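Local coordinates for protein xyloglucan-specific endo-beta-1,4-glucanase BoGH9A (Bacteroides ovatus, PDB 6DHT) that cleaves the beta-1,4-glucan backbone of xyloglucans at internal linkages, releasing xyloglucan oligosaccharides, at residues K113-Q118 with V549-N554; G170-Y175 with H497-A502; F482-G487 with F513-P518. All blocks are in the same frame, centred on the assembly; numbering follows the deposited sequence. Where two conformers were deposited one is given.

Contact 1: residues K113-Q118 with V549-N554; sequences KSFYYQ and VAINWN. With EDO (1,2-ethanediol), chain G.
The far end of the Phe115 ring (CE1, CZ, CE2) lies against Ile551 and Asn554, one helical turn apart on the opposing helix. Phe115 CE2 is 3.7 Å from Ile551 CB, and Phe115 CZ reaches back to Ile551 O at 3.5 Å, so the ring meets main chain as well as side chain. At the next ring corner, Phe115 CE1 lies 3.9 Å from Asn554 CB. The Phe115 and Ile551 side chains cross at about a right angle. In Ile551, CG1 stands between the backbone N and the carbonyl carbon (chi1 59°); this carries CD1 away from Phe115 and leaves CB and CG2 as the apolar surface that faces the ring. Asn554 meets Phe115 through CB, while in the conformer given its amide bonds outside the pair, ND2 to Gly512 O and OD1 to Leu514 N. Beyond the two helices, Met186 of helix 176-192 and Glu217 of helix 213-226 also touch Phe115. The residues that touch are all buried. The contact joins the end of helix 105-117 to the start of helix 551-567, the first and last helices of the catalytic domain, as expected where the (alpha/alpha)6 barrel of family 9 glycosidases closes.

Contact 2: residues G170-Y175 with H497-A502; sequences GDYNKY and HHRLSA. With MG (magnesium ion), chain X; EDO (1,2-ethanediol), chain F.
Gly170 and His498 run against each other with their CA atoms 3.9 Å apart, Gly170 having no side chain to collide with His497 O, and the backbone N of Arg499 donates to Gly170 O at 3.1 Å. The Arg499 side chain then wraps round the same carbonyl: it runs extended from CG to NE and turns at chi4 (75°), bringing NH1 to 2.9 Å from Gly170 O. The two donors arrive from opposite faces of the carbonyl plane. NH1 stands well above that plane, although the oxygen lies within the plane of the guanidinium, and the bond is nearly straight (163°). NE is taken by Glu246 O. Tyr172 covers the aliphatic part of the arginine: its CZ is 3.5 Å from Arg499 CB, while Leu500 CD2 lies at the ring edge, 3.7 Å from Tyr172 CE1. The Tyr172 hydroxyl bonds to Val249 O. Next to Gly170, Asp171 OD2 takes Asn173 ND2 on its anti lone pair (2.9 Å) and Tyr175 OH on the syn side (2.7 Å) but 30° out of the carboxylate plane; the two bonds on OD2 restrict the group's rotation. Further along, Ser501 O binds the magnesium ion with Asp504, Ile506 and three waters. Asp171 is the predicted nucleophile, and His497, also predicted to be catalytic, bonds to Glu548. An ethanediol, probably from the crystallisation liquor, accepts from Arg499 NH1 and NH2 beside the His497 ring. Arg499 thus holds Gly170, just before the predicted nucleophile, and presents two donors to a diol, consistent with, but not proof of, an ability to hold sugar hydroxyls.

Contact 3: residues F482-G487 with F513-P518; sequences FCYVTG and FLVGGP
Val485 and Leu514 face each other as a non-hydrogen-bonded antiparallel pair, a single beta bridge between two loops of the family 9 catalytic domain that lie either side of helix 499-503. Backbone bonds frame the pair: Val515 N donates to Tyr484 O (3.0 Å), in line with the carbonyl bond, and Thr486 N donates to Phe513 O (2.9 Å). Two CA-H...O contacts accompany these bonds, Val485 CA to Phe513 O being the shorter at 3.3 Å. A side-chain bond adds to the bridge. Thr486 OG1 lies between the backbone N and the carbonyl carbon (chi1 61°), where it accepts from Phe513 N at 3.0 Å while also bonding to Ile510 O; the same oxygen lies in plane at the Phe513 ring edge. Apolar packing lines the remainder. Leu514 CD1 touches both Tyr484 CB and Val485 CG2, and Val515 CG2 comes to 3.9 Å from Tyr484 CD1, the two side chains crossing at about a right angle. Leu557 of helix 551-567 packs on both Val485 and Leu514, seating the bridge on the last helix. At the far end of the Tyr484 ring, whose hydroxyl bonds to Thr480 OG1, Pro518 CG sits 3.5 Å from Tyr484 OH.

All three contacts lie in the family 9 catalytic domain. The segments follow the chain as 113-118, 170-175, 482-487, 497-502, 513-518 and 549-554, so contacts 2 and 3 are nested within the loop closed by contact 1 and cross one another. Centres of contacts 1 and 2 are 10 Å apart, those of 1 and 3 12 Å, and those of 2 and 3 15 Å. His498 ties them together: its NE2 lies 2.8 Å from Gln118 OE1, a probable hydrogen bond, and its ring meets that of Phe513. The contact of helices 105-117 and 551-567 lies nearest the chain's centre; the contact 2 loops, with two predicted catalytic residues, and those of contact 3 pack against it.

Contact 1: residues K113-Q118 with V549-N554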
loop_
_atom_site.group_PDB
_atom_site.type_symbol
_atom_site.label_atom_id
_atom_site.label_comp_id
_atom_site.label_asym_id
_atom_site.label_seq_id
_atom_site.Cartn_x
_atom_site.Cartn_y
_atom_site.Cartn_z
ATOM N N LYS A 113 5.723 7.371 6.752
ATOM C CA LYS A 113 7.109 7.657 7.085
ATOM C C LYS A 113 8.036 6.519 6.643
ATOM O O LYS A 113 9.238 6.736 6.452
ATOM C CB LYS A 113 7.216 7.919 8.586
ATOM C CG LYS A 113 8.552 8.360 9.124
ATOM C CD LYS A 113 9.081 9.634 8.502
ATOM C CE LYS A 113 10.335 10.110 9.255
ATOM N NZ LYS A 113 10.071 10.597 10.637
ATOM N N SER A 114 7.500 5.309 6.469
ATOM C CA SER A 114 8.310 4.197 5.979
ATOM C C SER A 114 8.970 4.533 4.646
ATOM O O SER A 114 10.099 4.084 4.373
ATOM C CB SER A 114 7.453 2.939 5.824
ATOM O OG SER A 114 6.591 2.996 4.689
ATOM N N PHE A 115 8.282 5.308 3.807
ATOM C CA PHE A 115 8.804 5.687 2.509
ATOM C C PHE A 115 10.060 6.555 2.645
ATOM O O PHE A 115 11.015 6.418 1.861
ATOM C CB PHE A 115 7.734 6.407 1.690
ATOM C CG PHE A 115 6.635 5.492 1.224
ATOM C CD1 PHE A 115 5.549 5.203 2.037
ATOM C CD2 PHE A 115 6.706 4.898 -0.040
ATOM C CE1 PHE A 115 4.563 4.310 1.606
ATOM C CE2 PHE A 115 5.719 4.030 -0.464
ATOM C CZ PHE A 115 4.660 3.729 0.369
ATOM N N TYR A 116 10.064 7.438 3.645
ATOM C CA TYR A 116 11.240 8.240 3.946
ATOM C C TYR A 116 12.458 7.344 4.229
ATOM O O TYR A 116 13.538 7.560 3.688
ATOM C CB TYR A 116 10.960 9.224 5.091
ATOM C CG TYR A 116 12.234 9.783 5.691
ATOM C CD1 TYR A 116 12.918 10.832 5.087
ATOM C CD2 TYR A 116 12.754 9.250 6.859
ATOM C CE1 TYR A 116 14.095 11.318 5.633
ATOM C CE2 TYR A 116 13.922 9.740 7.411
ATOM C CZ TYR A 116 14.581 10.781 6.795
ATOM O OH TYR A 116 15.755 11.282 7.326
ATOM N N TYR A 117 12.267 6.297 5.037
ATOM C CA TYR A 117 13.351 5.377 5.320
ATOM C C TYR A 117 13.840 4.643 4.055
ATOM O O TYR A 117 15.010 4.251 3.968
ATOM C CB TYR A 117 12.937 4.376 6.390
ATOM C CG TYR A 117 12.806 4.988 7.760
ATOM C CD1 TYR A 117 13.939 5.349 8.491
ATOM C CD2 TYR A 117 11.562 5.174 8.347
ATOM C CE1 TYR A 117 13.831 5.874 9.754
ATOM C CE2 TYR A 117 11.450 5.722 9.598
ATOM C CZ TYR A 117 12.598 6.065 10.299
ATOM O OH TYR A 117 12.453 6.595 11.569
ATOM N N GLN A 118 12.966 4.450 3.075
ATOM C CA GLN A 118 13.345 3.796 1.827
ATOM C C GLN A 118 14.084 4.704 0.822
ATOM O O GLN A 118 14.452 4.265 -0.284
ATOM C CB GLN A 118 12.118 3.214 1.125
ATOM C CG GLN A 118 11.381 2.099 1.861
ATOM C CD GLN A 118 12.157 0.802 1.920
ATOM O OE1 GLN A 118 12.766 0.480 2.941
ATOM N NE2 GLN A 118 12.094 0.024 0.848
ATOM N N VAL A 549 8.817 -6.896 2.983
ATOM C CA VAL A 549 8.170 -5.575 3.035
ATOM C C VAL A 549 8.307 -4.954 1.657
ATOM O O VAL A 549 9.170 -5.318 0.872
ATOM C CB VAL A 549 8.817 -4.670 4.120
ATOM C CG1 VAL A 549 8.680 -5.312 5.497
ATOM C CG2 VAL A 549 10.295 -4.364 3.784
ATOM N N ALA A 550 7.429 -4.020 1.312
ATOM C CA ALA A 550 7.429 -3.439 -0.027
ATOM C C ALA A 550 6.646 -2.143 -0.108
ATOM O O ALA A 550 5.637 -1.985 0.593
ATOM C CB ALA A 550 6.845 -4.415 -1.015
ATOM N N ILE A 551 7.062 -1.245 -0.985
ATOM C CA ILE A 551 6.356 0.031 -1.123
ATOM C C ILE A 551 4.897 -0.139 -1.540
ATOM O O ILE A 551 4.047 0.675 -1.122
ATOM C CB ILE A 551 7.084 1.020 -2.046
ATOM C CG1 ILE A 551 7.260 0.453 -3.456
ATOM C CG2 ILE A 551 8.385 1.486 -1.418
ATOM C CD1 ILE A 551 7.809 1.429 -4.494
ATOM N N ASN A 552 4.573 -1.135 -2.355
ATOM C CA ASN A 552 3.184 -1.315 -2.776
ATOM C C ASN A 552 2.336 -1.860 -1.665
ATOM O O ASN A 552 1.143 -1.627 -1.631
ATOM C CB ASN A 552 3.065 -2.162 -4.041
ATOM C CG ASN A 552 3.780 -3.495 -3.939
ATOM O OD1 ASN A 552 4.956 -3.580 -3.537
ATOM N ND2 ASN A 552 3.076 -4.548 -4.310
ATOM N N TRP A 553 2.952 -2.594 -0.743
ATOM C CA TRP A 553 2.249 -3.113 0.417
ATOM C C TRP A 553 2.042 -1.985 1.425
ATOM O O TRP A 553 0.957 -1.846 1.986
ATOM C CB TRP A 553 3.023 -4.299 1.024
ATOM C CG TRP A 553 3.099 -5.457 0.081
ATOM C CD1 TRP A 553 2.444 -5.587 -1.087
ATOM C CD2 TRP A 553 3.879 -6.657 0.237
ATOM N NE1 TRP A 553 2.755 -6.771 -1.674
ATOM C CE2 TRP A 553 3.646 -7.446 -0.892
ATOM C CE3 TRP A 553 4.749 -7.124 1.218
ATOM C CZ2 TRP A 553 4.235 -8.700 -1.073
ATOM C CZ3 TRP A 553 5.342 -8.368 1.040
ATOM C CH2 TRP A 553 5.084 -9.134 -0.098
ATOM N N ASN A 554 3.043 -1.138 1.614
ATOM C CA ASN A 554 2.857 0.027 2.462
ATOM C C ASN A 554 1.921 1.070 1.853
ATOM O O ASN A 554 1.269 1.813 2.598
ATOM C CB ASN A 554 4.174 0.638 2.889
ATOM C CG ASN A 554 4.506 0.262 4.293
ATOM O OD1 ASN A 554 4.637 -0.928 4.601
ATOM N ND2 ASN A 554 4.564 1.233 5.178
HETATM C C1 EDO G . 6.856 10.133 12.846
HETATM O O1 EDO G . 8.190 9.592 12.865
HETATM C C2 EDO G . 5.978 9.296 11.918
HETATM O O2 EDO G . 5.856 7.941 12.398
#

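Contact 2: residues G170-Y175 with H497-A502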
loop_
_atom_site.group_PDB
_atom_site.type_symbol
_atom_site.label_atom_id
_atom_site.label_comp_id
_atom_site.label_asym_id
_atom_site.label_seq_id
_atom_site.Cartn_x
_atom_site.Cartn_y
_atom_site.Cartn_z
ATOM N N GLY A 170 12.379 -5.244 0.140
ATOM C CA GLY A 170 13.498 -5.811 0.858
ATOM C C GLY A 170 14.796 -5.747 0.080
ATOM O O GLY A 170 15.865 -6.015 0.671
ATOM N N ASP A 171 14.720 -5.431 -1.210
ATOM C CA ASP A 171 15.873 -5.221 -2.109
ATOM C C ASP A 171 16.092 -3.731 -2.386
ATOM O O ASP A 171 15.275 -2.874 -1.981
ATOM C CB ASP A 171 15.693 -5.977 -3.431
ATOM C CG ASP A 171 14.568 -5.445 -4.275
ATOM O OD1 ASP A 171 13.416 -5.455 -3.756
ATOM O OD2 ASP A 171 14.848 -5.079 -5.440
ATOM N N TYR A 172 17.155 -3.409 -3.124
ATOM C CA TYR A 172 17.610 -2.033 -3.291
ATOM C C TYR A 172 17.419 -1.477 -4.709
ATOM O O TYR A 172 17.963 -0.442 -5.044
ATOM C CB TYR A 172 19.096 -1.953 -2.911
ATOM C CG TYR A 172 19.450 -2.170 -1.455
ATOM C CD1 TYR A 172 18.749 -1.542 -0.418
ATOM C CD2 TYR A 172 20.526 -2.990 -1.101
ATOM C CE1 TYR A 172 19.117 -1.718 0.900
ATOM C CE2 TYR A 172 20.889 -3.171 0.198
ATOM C CZ TYR A 172 20.188 -2.557 1.230
ATOM O OH TYR A 172 20.513 -2.699 2.559
ATOM N N ASN A 173 16.615 -2.153 -5.519
ATOM C CA ASN A 173 16.337 -1.715 -6.873
ATOM C C ASN A 173 15.102 -0.819 -6.956
ATOM O O ASN A 173 14.356 -0.743 -5.979
ATOM C CB ASN A 173 16.230 -2.961 -7.747
ATOM C CG ASN A 173 17.475 -3.825 -7.622
ATOM O OD1 ASN A 173 18.546 -3.400 -8.059
ATOM N ND2 ASN A 173 17.361 -4.958 -6.947
ATOM N N LYS A 174 14.919 -0.119 -8.062
ATOM C CA LYS A 174 13.858 0.890 -8.190
ATOM C C LYS A 174 13.069 0.562 -9.436
ATOM O O LYS A 174 13.648 0.462 -10.517
ATOM C CB LYS A 174 14.458 2.288 -8.281
ATOM C CG LYS A 174 15.418 2.587 -7.138
ATOM C CD LYS A 174 15.905 4.006 -7.082
ATOM C CE LYS A 174 16.588 4.421 -8.370
ATOM N NZ LYS A 174 17.350 5.677 -8.204
ATOM N N TYR A 175 11.758 0.406 -9.324
ATOM C CA TYR A 175 10.932 -0.127 -10.399
ATOM C C TYR A 175 9.803 0.839 -10.745
ATOM O O TYR A 175 9.047 1.257 -9.854
ATOM C CB TYR A 175 10.301 -1.436 -9.967
ATOM C CG TYR A 175 11.259 -2.508 -9.441
ATOM C CD1 TYR A 175 11.777 -2.431 -8.150
ATOM C CD2 TYR A 175 11.612 -3.631 -10.207
ATOM C CE1 TYR A 175 12.622 -3.413 -7.628
ATOM C CE2 TYR A 175 12.462 -4.610 -9.698
ATOM C CZ TYR A 175 12.963 -4.504 -8.412
ATOM O OH TYR A 175 13.800 -5.497 -7.895
ATOM N N HIS A 497 12.108 -9.446 6.427
ATOM C CA HIS A 497 12.947 -9.660 5.281
ATOM C C HIS A 497 13.114 -8.317 4.612
ATOM O O HIS A 497 12.353 -7.947 3.707
ATOM C CB HIS A 497 12.293 -10.691 4.356
ATOM C CG HIS A 497 13.045 -10.948 3.085
ATOM N ND1 HIS A 497 12.886 -10.183 1.952
ATOM C CD2 HIS A 497 13.952 -11.905 2.758
ATOM C CE1 HIS A 497 13.685 -10.629 0.997
ATOM N NE2 HIS A 497 14.335 -11.685 1.463
ATOM N N HIS A 498 14.112 -7.580 5.081
ATOM C CA HIS A 498 14.291 -6.172 4.708
ATOM C C HIS A 498 15.770 -5.892 4.831
ATOM O O HIS A 498 16.300 -5.846 5.941
ATOM C CB HIS A 498 13.511 -5.303 5.710
ATOM C CG HIS A 498 13.457 -3.849 5.369
ATOM N ND1 HIS A 498 13.315 -2.868 6.336
ATOM C CD2 HIS A 498 13.442 -3.205 4.180
ATOM C CE1 HIS A 498 13.238 -1.687 5.747
ATOM N NE2 HIS A 498 13.317 -1.862 4.440
ATOM N N ARG A 499 16.442 -5.705 3.710
ATOM C CA ARG A 499 17.890 -5.532 3.780
ATOM C C ARG A 499 18.283 -4.319 4.624
ATOM O O ARG A 499 19.286 -4.368 5.332
ATOM C CB ARG A 499 18.526 -5.458 2.401
ATOM C CG ARG A 499 18.639 -6.815 1.683
ATOM C CD ARG A 499 19.065 -6.639 0.244
ATOM N NE ARG A 499 19.252 -7.916 -0.457
ATOM C CZ ARG A 499 18.266 -8.686 -0.882
ATOM N NH1 ARG A 499 16.999 -8.335 -0.651
ATOM N NH2 ARG A 499 18.526 -9.806 -1.538
ATOM N N LEU A 500 17.491 -3.242 4.616
ATOM C CA LEU A 500 17.850 -2.116 5.480
ATOM C C LEU A 500 17.827 -2.463 6.967
ATOM O O LEU A 500 18.779 -2.177 7.692
ATOM C CB LEU A 500 16.926 -0.923 5.244
ATOM C CG LEU A 500 17.120 -0.121 3.960
ATOM C CD1 LEU A 500 16.049 0.988 3.875
ATOM C CD2 LEU A 500 18.480 0.507 3.830
ATOM N N SER A 501 16.745 -3.054 7.450
ATOM C CA SER A 501 16.652 -3.408 8.867
ATOM C C SER A 501 17.656 -4.503 9.246
ATOM O O SER A 501 18.112 -4.577 10.399
ATOM C CB SER A 501 15.248 -3.875 9.249
ATOM O OG SER A 501 14.310 -2.803 9.133
ATOM N N ALA A 502 17.963 -5.381 8.295
ATOM C CA ALA A 502 18.773 -6.561 8.607
ATOM C C ALA A 502 20.247 -6.209 8.639
ATOM O O ALA A 502 21.026 -6.897 9.314
ATOM C CB ALA A 502 18.502 -7.688 7.600
HETATM MG MG MG X . 18.340 -4.013 12.386
HETATM C C1 EDO F . 15.273 -11.683 -2.788
HETATM O O1 EDO F . 16.584 -11.735 -2.190
HETATM C C2 EDO F . 14.830 -10.249 -3.090
HETATM O O2 EDO F . 14.693 -9.542 -1.855
HETATM O O HOH W 1 16.840 -2.494 12.163
HETATM O O HOH W 2 20.016 -5.206 12.540
HETATM O O HOH W 3 16.943 -5.341 12.887
#

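Contact 3: residues F482-G487 with F513-P518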
loop_
_atom_site.group_PDB
_atom_site.type_symbol
_atom_site.label_atom_id
_atom_site.label_comp_id
_atom_site.label_asym_id
_atom_site.label_seq_id
_atom_site.Cartn_x
_atom_site.Cartn_y
_atom_site.Cartn_z
ATOM N N PHE A 482 -0.144 -11.795 15.644
ATOM C CA PHE A 482 0.731 -10.675 15.273
ATOM C C PHE A 482 -0.063 -9.463 14.821
ATOM O O PHE A 482 -1.052 -9.595 14.114
ATOM C CB PHE A 482 1.646 -11.049 14.124
ATOM C CG PHE A 482 2.873 -11.806 14.543
ATOM C CD1 PHE A 482 2.832 -13.179 14.730
ATOM C CD2 PHE A 482 4.065 -11.144 14.744
ATOM C CE1 PHE A 482 3.985 -13.878 15.108
ATOM C CE2 PHE A 482 5.207 -11.817 15.121
ATOM C CZ PHE A 482 5.174 -13.203 15.313
ATOM N N CYS A 483 0.383 -8.301 15.276
ATOM C CA CYS A 483 0.128 -7.057 14.573
ATOM C C CYS A 483 1.196 -7.023 13.506
ATOM O O CYS A 483 2.380 -6.963 13.831
ATOM C CB CYS A 483 0.293 -5.892 15.518
ATOM S SG CYS A 483 0.334 -4.290 14.702
ATOM N N TYR A 484 0.788 -7.107 12.246
ATOM C CA TYR A 484 1.711 -7.359 11.141
ATOM C C TYR A 484 2.430 -6.119 10.592
ATOM O O TYR A 484 2.893 -6.116 9.469
ATOM C CB TYR A 484 0.980 -8.075 9.996
ATOM C CG TYR A 484 0.556 -9.516 10.247
ATOM C CD1 TYR A 484 1.495 -10.539 10.207
ATOM C CD2 TYR A 484 -0.764 -9.848 10.422
ATOM C CE1 TYR A 484 1.111 -11.845 10.356
ATOM C CE2 TYR A 484 -1.175 -11.167 10.584
ATOM C CZ TYR A 484 -0.218 -12.158 10.556
ATOM O OH TYR A 484 -0.606 -13.487 10.705
ATOM N N VAL A 485 2.555 -5.090 11.417
ATOM C CA VAL A 485 3.216 -3.854 11.027
ATOM C C VAL A 485 4.381 -3.630 11.985
ATOM O O VAL A 485 4.190 -3.586 13.206
ATOM C CB VAL A 485 2.270 -2.652 11.129
ATOM C CG1 VAL A 485 2.994 -1.396 10.667
ATOM C CG2 VAL A 485 1.038 -2.854 10.253
ATOM N N THR A 486 5.576 -3.461 11.449
ATOM C CA THR A 486 6.758 -3.290 12.293
ATOM C C THR A 486 6.640 -2.069 13.191
ATOM O O THR A 486 6.137 -1.018 12.782
ATOM C CB THR A 486 8.066 -3.192 11.475
ATOM O OG1 THR A 486 8.013 -2.069 10.601
ATOM C CG2 THR A 486 8.298 -4.427 10.628
ATOM N N GLY A 487 7.090 -2.204 14.432
ATOM C CA GLY A 487 7.161 -1.070 15.331
ATOM C C GLY A 487 5.871 -0.682 16.021
ATOM O O GLY A 487 5.867 0.266 16.805
ATOM N N PHE A 513 6.325 -0.752 8.540
ATOM C CA PHE A 513 6.182 -1.633 7.388
ATOM C C PHE A 513 5.209 -2.767 7.611
ATOM O O PHE A 513 5.330 -3.496 8.577
ATOM C CB PHE A 513 7.537 -2.239 7.017
ATOM C CG PHE A 513 8.514 -1.240 6.457
ATOM C CD1 PHE A 513 9.305 -0.478 7.284
ATOM C CD2 PHE A 513 8.646 -1.072 5.093
ATOM C CE1 PHE A 513 10.208 0.476 6.729
ATOM C CE2 PHE A 513 9.547 -0.145 4.534
ATOM C CZ PHE A 513 10.336 0.610 5.362
ATOM N N LEU A 514 4.265 -2.934 6.685
ATOM C CA LEU A 514 3.361 -4.068 6.647
ATOM C C LEU A 514 4.079 -5.252 6.015
ATOM O O LEU A 514 4.504 -5.180 4.851
ATOM C CB LEU A 514 2.134 -3.731 5.798
ATOM C CG LEU A 514 1.101 -4.860 5.663
ATOM C CD1 LEU A 514 0.594 -5.364 6.989
ATOM C CD2 LEU A 514 -0.061 -4.333 4.836
ATOM N N VAL A 515 4.218 -6.335 6.753
ATOM C CA VAL A 515 4.840 -7.507 6.149
ATOM C C VAL A 515 3.826 -8.269 5.292
ATOM O O VAL A 515 2.620 -8.122 5.454
ATOM C CB VAL A 515 5.503 -8.448 7.217
ATOM C CG1 VAL A 515 6.558 -7.687 7.989
ATOM C CG2 VAL A 515 4.469 -9.031 8.162
ATOM N N GLY A 516 4.303 -9.096 4.368
ATOM C CA GLY A 516 3.426 -9.738 3.401
ATOM C C GLY A 516 2.341 -10.612 4.011
ATOM O O GLY A 516 1.198 -10.617 3.562
ATOM N N GLY A 517 2.709 -11.398 5.020
ATOM C CA GLY A 517 1.774 -12.190 5.797
ATOM C C GLY A 517 1.747 -13.647 5.421
ATOM O O GLY A 517 2.511 -14.092 4.559
ATOM N N PRO A 518 0.835 -14.379 6.061
ATOM C CA PRO A 518 0.765 -15.839 5.890
ATOM C C PRO A 518 0.652 -16.239 4.440
ATOM O O PRO A 518 -0.162 -15.695 3.718
ATOM C CB PRO A 518 -0.522 -16.221 6.631
ATOM C CG PRO A 518 -0.775 -15.137 7.588
ATOM C CD PRO A 518 -0.181 -13.877 6.995
#